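Local coordinates for maltose-binding protein MalE1 (Thermotoga maritima, PDB 6DTU) that binds maltotetraose and probably delivers maltodextrins to a membrane transporter as the periplasmic component of a sugar-uptake system, at residues Ile226-Gly229 and Pro230-Lys234; Arg301-Arg305 and Lys306-Glu310. All coordinates share one frame; numbering follows the deposited sequence.

Interaction 1 of 2, residues Ile226-Gly229 and Pro230-Lys234; sequences IING and PWAIK. With GLC (alpha-D-glucopyranose), chain C; GLC (alpha-D-glucopyranose), chain B.
The indole of Trp231 is held between the backbone of Gly229 on one face and two glucose units of the bound glycan on the other. Gly229 CA stands 3.5 Å from the centroid of the six-membered ring of Trp231, only 8° off the ring normal, a CH-pi contact. Glycine suits this place because a beta carbon would be driven into the indole. On the sugar side, Trp231 CZ2 comes within 3.5 Å of C1 of the chain C glucose, and C4 of the chain B glucose sits near the rim. The ring reaches this position with CG between the backbone N and the carbonyl carbon (chi1 54°), which folds it back over Gly229. Were this residue an alanine, the two glucose rings would probably lose the aromatic surface they lie on, and a gap would open above Gly229.

Asn228 brings its amide obliquely to the indole, the two planes 72° apart. Its OD1 accepts a weak bond from Gly229 N, and Asn228 ND2, 3.3 Å from Ala232 CB, is hydrogen-bonded to the hydroxyls of Tyr236 and Tyr211. The bend is held by Ala232 N, which donates to Gly229 O over 3.0 Å, and Pro230 suits the start of the 3-10 turn, where no N-H is needed. This strand-to-helix turn presents an aromatic platform to the sugar, as is typical of carbohydrate-binding sites in periplasmic binding proteins.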
ATOM      1  N   ILE A 226       0.194  11.278 -11.622  1.00 15.51           N
ATOM      2  CA  ILE A 226      -0.051  11.027 -10.210  1.00 15.90           C
ATOM      3  C   ILE A 226       1.029  10.119  -9.640  1.00 13.81           C
ATOM      4  O   ILE A 226       1.806   9.493 -10.367  1.00 15.92           O
ATOM      5  CB  ILE A 226      -1.441  10.419  -9.941  1.00 13.64           C
ATOM      6  CG1 ILE A 226      -1.551   9.038 -10.594  1.00 12.92           C
ATOM      7  CG2 ILE A 226      -2.537  11.376 -10.417  1.00 16.38           C
ATOM      8  CD1 ILE A 226      -2.879   8.362 -10.294  1.00 12.13           C
ATOM      9  N   ILE A 227       1.086  10.068  -8.314  1.00 14.31           N
ATOM     10  CA  ILE A 227       1.880   9.062  -7.617  1.00 14.04           C
ATOM     11  C   ILE A 227       0.922   8.141  -6.881  1.00 14.38           C
ATOM     12  O   ILE A 227       0.293   8.537  -5.895  1.00 13.86           O
ATOM     13  CB  ILE A 227       2.926   9.673  -6.680  1.00 12.66           C
ATOM     14  CG1 ILE A 227       3.966  10.427  -7.508  1.00 15.71           C
ATOM     15  CG2 ILE A 227       3.624   8.552  -5.920  1.00 15.36           C
ATOM     16  CD1 ILE A 227       5.034  11.137  -6.671  1.00 17.12           C
ATOM     17  N   ASN A 228       0.810   6.905  -7.368  1.00 13.39           N
ATOM     18  CA  ASN A 228      -0.163   5.952  -6.853  1.00 13.22           C
ATOM     19  C   ASN A 228       0.334   4.548  -7.175  1.00 13.97           C
ATOM     20  O   ASN A 228       1.327   4.369  -7.879  1.00 12.81           O
ATOM     21  CB  ASN A 228      -1.537   6.194  -7.484  1.00 13.75           C
ATOM     22  CG  ASN A 228      -2.678   5.624  -6.662  1.00 14.20           C
ATOM     23  OD1 ASN A 228      -2.481   5.043  -5.597  1.00 13.02           O
ATOM     24  ND2 ASN A 228      -3.891   5.807  -7.153  1.00 13.67           N
ATOM     25  N   GLY A 229      -0.383   3.548  -6.660  1.00 15.03           N
ATOM     26  CA  GLY A 229       0.057   2.176  -6.738  1.00 15.28           C
ATOM     27  C   GLY A 229      -0.696   1.324  -7.735  1.00 14.92           C
ATOM     28  O   GLY A 229      -1.673   1.743  -8.357  1.00 14.19           O
ATOM     29  N   PRO A 230      -0.268   0.068  -7.865  1.00 14.78           N
ATOM     30  CA  PRO A 230      -0.818  -0.799  -8.913  1.00 12.85           C
ATOM     31  C   PRO A 230      -2.261  -1.207  -8.675  1.00 15.39           C
ATOM     32  O   PRO A 230      -2.926  -1.659  -9.613  1.00 14.56           O
ATOM     33  CB  PRO A 230       0.148  -1.999  -8.916  1.00 12.71           C
ATOM     34  CG  PRO A 230       0.672  -2.039  -7.485  1.00 11.58           C
ATOM     35  CD  PRO A 230       0.784  -0.582  -7.073  1.00 13.29           C
ATOM     36  N   TRP A 231      -2.749  -1.084  -7.442  1.00 15.28           N
ATOM     37  CA  TRP A 231      -4.156  -1.300  -7.146  1.00 14.83           C
ATOM     38  C   TRP A 231      -5.065  -0.359  -7.915  1.00 15.51           C
ATOM     39  O   TRP A 231      -6.263  -0.622  -8.002  1.00 15.26           O
ATOM     40  CB  TRP A 231      -4.401  -1.077  -5.647  1.00 11.34           C
ATOM     41  CG  TRP A 231      -3.909   0.257  -5.134  1.00 12.65           C
ATOM     42  CD1 TRP A 231      -4.560   1.453  -5.214  1.00 13.92           C
ATOM     43  CD2 TRP A 231      -2.658   0.528  -4.480  1.00 12.33           C
ATOM     44  NE1 TRP A 231      -3.804   2.444  -4.648  1.00 13.67           N
ATOM     45  CE2 TRP A 231      -2.623   1.908  -4.198  1.00 11.24           C
ATOM     46  CE3 TRP A 231      -1.554  -0.259  -4.129  1.00 13.95           C
ATOM     47  CZ2 TRP A 231      -1.536   2.524  -3.557  1.00 13.19           C
ATOM     48  CZ3 TRP A 231      -0.483   0.350  -3.488  1.00 12.98           C
ATOM     49  CH2 TRP A 231      -0.474   1.732  -3.230  1.00 13.36           C
ATOM     50  N   ALA A 232      -4.545   0.738  -8.457  1.00 13.63           N
ATOM     51  CA  ALA A 232      -5.388   1.732  -9.106  1.00 14.52           C
ATOM     52  C   ALA A 232      -5.526   1.540 -10.611  1.00 13.25           C
ATOM     53  O   ALA A 232      -6.415   2.154 -11.213  1.00 14.39           O
ATOM     54  CB  ALA A 232      -4.851   3.133  -8.803  1.00 13.77           C
ATOM     55  N   ILE A 233      -4.720   0.663 -11.209  1.00 15.27           N
ATOM     56  CA  ILE A 233      -4.515   0.622 -12.649  1.00 15.43           C
ATOM     57  C   ILE A 233      -5.699   0.016 -13.389  1.00 17.93           C
ATOM     58  O   ILE A 233      -6.072   0.487 -14.473  1.00 14.81           O
ATOM     59  CB  ILE A 233      -3.216  -0.143 -12.920  1.00 17.90           C
ATOM     60  CG1 ILE A 233      -2.015   0.733 -12.562  1.00 18.92           C
ATOM     61  CG2 ILE A 233      -3.199  -0.718 -14.331  1.00 22.36           C
ATOM     62  CD1 ILE A 233      -1.957   1.988 -13.315  1.00 21.90           C
ATOM     63  N   LYS A 234      -6.284  -1.063 -12.861  1.00 15.18           N
ATOM     64  CA  LYS A 234      -7.380  -1.706 -13.580  1.00 14.51           C
ATOM     65  C   LYS A 234      -8.530  -0.742 -13.797  1.00 16.50           C
ATOM     66  O   LYS A 234      -9.105  -0.681 -14.885  1.00 15.06           O
ATOM     67  CB  LYS A 234      -7.874  -2.943 -12.835  1.00 17.75           C
ATOM     68  CG  LYS A 234      -8.938  -3.692 -13.631  1.00 17.68           C
ATOM     69  CD  LYS A 234      -9.397  -4.958 -12.941  1.00 17.90           C
ATOM     70  CE  LYS A 234     -10.193  -5.857 -13.888  1.00 22.59           C
ATOM     71  NZ  LYS A 234     -11.367  -5.173 -14.504  1.00 25.01           N
TER
HETATM   72  C1  GLC C   2      -2.729   1.378  -0.462  1.00 12.63           C
HETATM   73  C2  GLC C   2      -1.657   0.502   0.077  1.00 12.95           C
HETATM   74  C3  GLC C   2      -1.710   0.437   1.534  1.00 13.78           C
HETATM   75  C4  GLC C   2      -1.589   1.815   2.152  1.00 10.93           C
HETATM   76  C5  GLC C   2      -2.665   2.793   1.592  1.00 11.85           C
HETATM   77  C6  GLC C   2      -2.422   4.157   1.959  1.00 13.17           C
HETATM   78  O2  GLC C   2      -1.913  -0.842  -0.426  1.00 14.30           O
HETATM   79  O3  GLC C   2      -0.570  -0.342   2.058  1.00 12.94           O
HETATM   80  O4  GLC C   2      -1.831   1.735   3.601  1.00 15.28           O
HETATM   81  O5  GLC C   2      -2.550   2.729   0.075  1.00 14.15           O
HETATM   82  O6  GLC C   2      -3.591   4.913   1.684  1.00 17.84           O
HETATM   83  C1  GLC B   1      -7.477  -0.006  -2.173  1.00 18.36           C
HETATM   84  C2  GLC B   1      -6.346  -0.956  -2.186  1.00 12.38           C
HETATM   85  C3  GLC B   1      -5.401  -0.706  -1.084  1.00 14.23           C
HETATM   86  C4  GLC B   1      -4.887   0.691  -1.120  1.00 12.37           C
HETATM   87  C5  GLC B   1      -6.062   1.697  -0.990  1.00 13.32           C
HETATM   88  C6  GLC B   1      -5.697   3.029  -1.212  1.00 17.14           C
HETATM   89  O1  GLC B   1      -8.253  -0.206  -1.035  1.00 21.14           O
HETATM   90  O2  GLC B   1      -6.918  -2.300  -2.083  1.00 15.09           O
HETATM   91  O3  GLC B   1      -4.302  -1.675  -1.245  1.00 13.99           O
HETATM   92  O4  GLC B   1      -3.965   0.904  -0.017  1.00 13.10           O
HETATM   93  O5  GLC B   1      -7.000   1.364  -2.161  1.00 15.94           O
HETATM   94  O6  GLC B   1      -6.822   3.866  -0.923  1.00 20.13           O

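Interaction 2 of 2, residues Arg301-Arg305 and Lys306-Glu310; sequences RLPSR and KDVLE. With GLC (alpha-D-glucopyranose), chain B.
Arg305 and Asp307 are joined side-on by a salt bridge across the start of helix 306-312, and the arginine can be followed outward from its CB. Arg305 CB lies 4.1 Å from Val308 CG2. With CG anti to the backbone N (chi1 -177°) and the chain extended as far as NE, the side chain runs past the first turn; CG and CD both pass close to Asp307 OD1, and CD also packs on Val308 CG2. Arg305 NE then donates to Asp307 OD1 over 2.7 Å, and Arg305 NH2 to Asp307 OD2 over 2.9 Å, both nearly straight. Guanidinium and carboxylate are almost coplanar, 22° apart, and OD2 receives NH2 on its syn lone pair. The remaining nitrogen, NH1, turns to Asp83 and to the carbonyl of Ala287.

Arg305 is also the N-cap residue, its carbonyl O taking Leu309 N at 3.0 Å and, more weakly, Val308 N. The rigid ring of Pro303, at the end of the short strand, packs against the first turn of the helix: Pro303 CB meets Val308 CG1 at 3.6 Å and Pro303 CD meets Leu309 CD1 at 3.7 Å, each side chain crossing it at about a right angle. At the other end of the segment Arg301 reaches the sugar, NH1 donating to O3 and NH2 to O2 of the chain B glucose, while Glu109 and Asp299 hold its guanidinium. Two bonds to one carboxylate fix the rotation of the Arg305 guanidinium, and the acid partners Asp307 and Asp83 are likely to favour its positive charge.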
ATOM      1  N   ARG A 301      -1.259  -6.493  -9.301  1.00 14.14           N
ATOM      2  CA  ARG A 301      -0.109  -5.903  -8.610  1.00 12.58           C
ATOM      3  C   ARG A 301       1.153  -6.686  -9.002  1.00 17.60           C
ATOM      4  O   ARG A 301       1.323  -6.987 -10.192  1.00 17.27           O
ATOM      5  CB  ARG A 301      -0.376  -5.829  -7.095  1.00 14.18           C
ATOM      6  CG  ARG A 301      -1.738  -5.198  -6.812  1.00 13.56           C
ATOM      7  CD  ARG A 301      -2.063  -5.027  -5.342  1.00 11.84           C
ATOM      8  NE  ARG A 301      -3.499  -4.787  -5.142  1.00 12.48           N
ATOM      9  CZ  ARG A 301      -4.037  -4.138  -4.115  1.00 13.10           C
ATOM     10  NH1 ARG A 301      -3.272  -3.585  -3.155  1.00 13.03           N
ATOM     11  NH2 ARG A 301      -5.368  -4.054  -4.054  1.00 12.72           N
ATOM     12  N   LEU A 302       2.032  -7.044  -8.051  1.00 16.00           N
ATOM     13  CA  LEU A 302       3.247  -7.803  -8.371  1.00 15.19           C
ATOM     14  C   LEU A 302       3.148  -9.169  -7.688  1.00 15.53           C
ATOM     15  O   LEU A 302       3.434  -9.274  -6.488  1.00 15.06           O
ATOM     16  CB  LEU A 302       4.502  -7.045  -7.902  1.00 13.99           C
ATOM     17  CG  LEU A 302       4.712  -5.630  -8.469  1.00 17.80           C
ATOM     18  CD1 LEU A 302       5.914  -4.927  -7.861  1.00 15.08           C
ATOM     19  CD2 LEU A 302       4.844  -5.648  -9.962  1.00 16.27           C
ATOM     20  N   PRO A 303       2.768 -10.244  -8.397  1.00 15.14           N
ATOM     21  CA  PRO A 303       2.435 -11.510  -7.711  1.00 13.29           C
ATOM     22  C   PRO A 303       3.536 -12.066  -6.820  1.00 15.09           C
ATOM     23  O   PRO A 303       4.712 -12.052  -7.175  1.00 16.55           O
ATOM     24  CB  PRO A 303       2.088 -12.460  -8.863  1.00 14.71           C
ATOM     25  CG  PRO A 303       1.504 -11.517  -9.917  1.00 12.70           C
ATOM     26  CD  PRO A 303       2.355 -10.262  -9.813  1.00 14.62           C
ATOM     27  N   SER A 304       3.130 -12.550  -5.639  1.00 15.74           N
ATOM     28  CA  SER A 304       4.049 -13.149  -4.673  1.00 13.57           C
ATOM     29  C   SER A 304       4.299 -14.627  -4.893  1.00 16.10           C
ATOM     30  O   SER A 304       5.280 -15.156  -4.358  1.00 12.71           O
ATOM     31  CB  SER A 304       3.582 -12.902  -3.237  1.00 13.64           C
ATOM     32  OG  SER A 304       3.652 -11.524  -2.921  1.00 16.12           O
ATOM     33  N   ARG A 305       3.457 -15.307  -5.661  1.00 13.40           N
ATOM     34  CA  ARG A 305       3.701 -16.704  -5.961  1.00 15.01           C
ATOM     35  C   ARG A 305       4.627 -16.689  -7.173  1.00 15.61           C
ATOM     36  O   ARG A 305       4.331 -16.033  -8.174  1.00 16.28           O
ATOM     37  CB  ARG A 305       2.375 -17.385  -6.307  1.00 17.37           C
ATOM     38  CG  ARG A 305       2.554 -18.870  -6.573  1.00 15.99           C
ATOM     39  CD  ARG A 305       1.293 -19.691  -6.695  1.00 15.65           C
ATOM     40  NE  ARG A 305       1.730 -20.898  -7.361  1.00 15.17           N
ATOM     41  CZ  ARG A 305       1.597 -22.136  -6.908  1.00 13.89           C
ATOM     42  NH1 ARG A 305       0.978 -22.397  -5.757  1.00 13.82           N
ATOM     43  NH2 ARG A 305       2.100 -23.114  -7.629  1.00 17.52           N
ATOM     44  N   LYS A 306       5.768 -17.382  -7.057  1.00 15.92           N
ATOM     45  CA  LYS A 306       6.852 -17.217  -8.030  1.00 13.37           C
ATOM     46  C   LYS A 306       6.412 -17.585  -9.449  1.00 15.29           C
ATOM     47  O   LYS A 306       6.691 -16.853 -10.408  1.00 15.73           O
ATOM     48  CB  LYS A 306       8.056 -18.059  -7.594  1.00 16.58           C
ATOM     49  CG  LYS A 306       9.250 -18.082  -8.550  1.00 20.78           C
ATOM     50  CD  LYS A 306      10.354 -19.042  -8.049  1.00 17.11           C
ATOM     51  CE  LYS A 306       9.947 -20.490  -8.296  1.00 20.55           C
ATOM     52  NZ  LYS A 306      10.735 -21.420  -7.476  1.00 22.16           N
ATOM     53  N   ASP A 307       5.698 -18.696  -9.594  1.00 16.34           N
ATOM     54  CA  ASP A 307       5.295 -19.125 -10.925  1.00 14.53           C
ATOM     55  C   ASP A 307       4.209 -18.252 -11.548  1.00 18.63           C
ATOM     56  O   ASP A 307       3.947 -18.378 -12.752  1.00 19.13           O
ATOM     57  CB  ASP A 307       4.995 -20.631 -10.997  1.00 15.27           C
ATOM     58  CG  ASP A 307       3.909 -21.098 -10.048  1.00 17.70           C
ATOM     59  OD1 ASP A 307       3.124 -20.258  -9.562  1.00 19.63           O
ATOM     60  OD2 ASP A 307       3.827 -22.337  -9.825  1.00 16.20           O
ATOM     61  N   VAL A 308       3.509 -17.457 -10.747  1.00 15.78           N
ATOM     62  CA  VAL A 308       2.571 -16.479 -11.269  1.00 15.99           C
ATOM     63  C   VAL A 308       3.301 -15.207 -11.689  1.00 17.92           C
ATOM     64  O   VAL A 308       3.015 -14.637 -12.752  1.00 15.49           O
ATOM     65  CB  VAL A 308       1.455 -16.230 -10.238  1.00 14.88           C
ATOM     66  CG1 VAL A 308       0.546 -15.105 -10.728  1.00 14.64           C
ATOM     67  CG2 VAL A 308       0.682 -17.545 -10.014  1.00 14.86           C
ATOM     68  N   LEU A 309       4.288 -14.771 -10.896  1.00 17.47           N
ATOM     69  CA  LEU A 309       5.099 -13.631 -11.313  1.00 16.46           C
ATOM     70  C   LEU A 309       5.729 -13.905 -12.665  1.00 18.05           C
ATOM     71  O   LEU A 309       5.746 -13.028 -13.536  1.00 20.23           O
ATOM     72  CB  LEU A 309       6.164 -13.282 -10.266  1.00 15.70           C
ATOM     73  CG  LEU A 309       6.912 -11.972 -10.523  1.00 15.94           C
ATOM     74  CD1 LEU A 309       5.911 -10.816 -10.560  1.00 16.92           C
ATOM     75  CD2 LEU A 309       7.955 -11.722  -9.454  1.00 19.52           C
ATOM     76  N   GLU A 310       6.191 -15.143 -12.878  1.00 16.97           N
ATOM     77  CA  GLU A 310       6.775 -15.512 -14.161  1.00 17.01           C
ATOM     78  C   GLU A 310       5.801 -15.310 -15.316  1.00 20.46           C
ATOM     79  O   GLU A 310       6.225 -14.977 -16.429  1.00 22.25           O
ATOM     80  CB  GLU A 310       7.265 -16.958 -14.115  1.00 19.16           C
ATOM     81  CG  GLU A 310       7.817 -17.445 -15.440  1.00 27.03           C
ATOM     82  CD  GLU A 310       9.191 -16.859 -15.734  1.00 23.85           C
ATOM     83  OE1 GLU A 310       9.852 -16.403 -14.779  1.00 33.37           O
ATOM     84  OE2 GLU A 310       9.609 -16.858 -16.910  1.00 33.34           O
TER
HETATM   85  C1  GLC B   1      -7.477  -0.006  -2.173  1.00 18.36           C
HETATM   86  C2  GLC B   1      -6.346  -0.956  -2.186  1.00 12.38           C
HETATM   87  C3  GLC B   1      -5.401  -0.706  -1.084  1.00 14.23           C
HETATM   88  C4  GLC B   1      -4.887   0.691  -1.120  1.00 12.37           C
HETATM   89  C5  GLC B   1      -6.062   1.697  -0.990  1.00 13.32           C
HETATM   90  C6  GLC B   1      -5.697   3.029  -1.212  1.00 17.14           C
HETATM   91  O1  GLC B   1      -8.253  -0.206  -1.035  1.00 21.14           O
HETATM   92  O2  GLC B   1      -6.918  -2.300  -2.083  1.00 15.09           O
HETATM   93  O3  GLC B   1      -4.302  -1.675  -1.245  1.00 13.99           O
HETATM   94  O4  GLC B   1      -3.965   0.904  -0.017  1.00 13.10           O
HETATM   95  O5  GLC B   1      -7.000   1.364  -2.161  1.00 15.94           O
HETATM   96  O6  GLC B   1      -6.822   3.866  -0.923  1.00 20.13           O

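In the fold
Along the chain, interaction 1 comes first and is complete before interaction 2 begins; the two are in series, neither enclosing nor crossing the other. Each closes a short local turn: interaction 1 leads from strand 223-228, in the four-stranded sheet, into helix 233-238, and interaction 2 from strand 302-303, which pairs with strand 100-109 in the large mixed sheet, into helix 306-312. They lie about 18 Å apart, centre to centre, yet meet at the sugar, where Trp231 CB packs against Arg301 CZ at 3.4 Å and Pro230 lies beside the Arg301 backbone. The turn after strand 223-228 and the residue just before strand 302-303 thus converge on the chain B glucose, consistent with the two-lobed architecture of periplasmic binding proteins.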